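Local atomic coordinates of bubble protein (Penicillium brevicompactum, PDB entry 1UOY), a protein that may act as a toxin and may recognise a molecule, or part of one, that carries a negatively charged surface potential. Residues A[20-23]-A[24-27]. Numbering follows the deposited sequence.
Sequences AGNG and DRHF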
loop_
_atom_site.group_PDB
_atom_site.type_symbol
_atom_site.label_atom_id
_atom_site.label_comp_id
_atom_site.label_asym_id
_atom_site.label_seq_id
_atom_site.Cartn_x
_atom_site.Cartn_y
_atom_site.Cartn_z
ATOM N N ALA A 20 -9.997 -3.081 -9.155
ATOM C CA ALA A 20 -10.088 -4.496 -8.831
ATOM C C ALA A 20 -8.925 -5.344 -9.397
ATOM O O ALA A 20 -8.560 -6.368 -8.788
ATOM C CB ALA A 20 -11.420 -5.035 -9.319
ATOM N N GLY A 21 -8.359 -4.924 -10.529
ATOM C CA GLY A 21 -7.232 -5.627 -11.146
ATOM C C GLY A 21 -5.991 -5.694 -10.272
ATOM O O GLY A 21 -5.076 -6.441 -10.573
ATOM N N ASN A 22 -5.938 -4.904 -9.204
ATOM C CA ASN A 22 -4.816 -4.997 -8.290
ATOM C C ASN A 22 -4.734 -6.398 -7.685
ATOM O O ASN A 22 -3.633 -6.826 -7.282
ATOM C CB ASN A 22 -4.967 -3.964 -7.156
ATOM C CG ASN A 22 -4.507 -2.603 -7.577
ATOM O OD1 ASN A 22 -3.317 -2.382 -7.735
ATOM N ND2 ASN A 22 -5.437 -1.665 -7.750
ATOM N N GLY A 23 -5.854 -7.113 -7.648
ATOM C CA GLY A 23 -5.811 -8.445 -7.069
ATOM C C GLY A 23 -5.278 -8.372 -5.648
ATOM O O GLY A 23 -5.638 -7.436 -4.887
ATOM N N ASP A 24 -4.427 -9.339 -5.269
ATOM C CA ASP A 24 -3.923 -9.351 -3.916
ATOM C C ASP A 24 -2.560 -8.749 -3.768
ATOM O O ASP A 24 -1.865 -9.039 -2.811
ATOM C CB ASP A 24 -3.969 -10.772 -3.343
ATOM C CG ASP A 24 -3.121 -11.772 -4.102
ATOM O OD1 ASP A 24 -2.242 -11.400 -4.910
ATOM O OD2 ASP A 24 -3.317 -12.991 -3.842
ATOM N N ARG A 25 -2.188 -7.863 -4.696
ATOM C CA ARG A 25 -0.880 -7.186 -4.550
ATOM C C ARG A 25 -0.821 -6.436 -3.228
ATOM O O ARG A 25 -1.795 -5.801 -2.780
ATOM C CB ARG A 25 -0.701 -6.144 -5.661
ATOM C CG ARG A 25 -0.364 -6.726 -7.028
ATOM C CD ARG A 25 -0.236 -5.551 -7.986
ATOM N NE ARG A 25 0.007 -5.859 -9.408
ATOM C CZ ARG A 25 -0.948 -6.158 -10.279
ATOM N NH1 ARG A 25 -2.211 -6.352 -9.919
ATOM N NH2 ARG A 25 -0.689 -6.044 -11.593
ATOM N N HIS A 26 0.372 -6.460 -2.639
ATOM C CA HIS A 26 0.617 -5.726 -1.397
ATOM C C HIS A 26 1.537 -4.560 -1.666
ATOM O O HIS A 26 2.595 -4.697 -2.285
ATOM C CB HIS A 26 1.273 -6.671 -0.395
ATOM C CG HIS A 26 0.298 -7.575 0.241
ATOM N ND1 HIS A 26 0.656 -8.451 1.240
ATOM C CD2 HIS A 26 -1.026 -7.719 0.050
ATOM C CE1 HIS A 26 -0.428 -9.103 1.637
ATOM N NE2 HIS A 26 -1.456 -8.682 0.925
ATOM N N PHE A 27 1.091 -3.401 -1.213
ATOM C CA PHE A 27 1.840 -2.148 -1.316
ATOM C C PHE A 27 2.059 -1.563 0.074
ATOM O O PHE A 27 1.551 -2.112 1.053
ATOM C CB PHE A 27 1.075 -1.128 -2.192
ATOM C CG PHE A 27 1.107 -1.482 -3.663
ATOM C CD1 PHE A 27 2.187 -1.102 -4.447
ATOM C CD2 PHE A 27 0.087 -2.195 -4.240
ATOM C CE1 PHE A 27 2.223 -1.431 -5.822
ATOM C CE2 PHE A 27 0.106 -2.537 -5.608
ATOM C CZ PHE A 27 1.162 -2.158 -6.397
HETATM O O HOH W 1 -4.175 -5.295 -3.969
#
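Arg-25 folds its side chain back past Asn-22 O, with CB and CG against that oxygen, and reaches Gly-21 O with NH1. Its chain runs extended from CG to NE, which carries NH1 to 2.9 Å from Gly-21 O and 3.0 Å from Asn-22 O. Both acceptors lie close to the guanidinium plane, so the group is met at its edge. The bond to Asn-22 O has the straighter N-H...O angle (152° against 131°), yet NH1 comes in well above that carbonyl plane and misses the lone-pair directions. From the opposite face Arg-25 N donates to the same Asn-22 O at 3.1 Å, the hydrogen bond that closes a type II' beta turn from Asn-22 to Arg-25. Gly-23 takes the second position of the turn with a positive phi of 56°. A water bridges Gly-23 O, 2.8 Å away, and Arg-25 O, donating to both. Further along, Asn-22 OD1 approaches Phe-27 CE2 obliquely at 4.0 Å, the amide and ring planes nearly perpendicular, while Asn-22 ND2 bonds to Lys-19 O. The turn thus links the 3-10 segment 20-22 to strand 26-28 of the three-stranded antiparallel sheet, where buried Phe-27 meets Trp-43 of strand 42-48 and pairs through its backbone with Val-36 of strand 34-39.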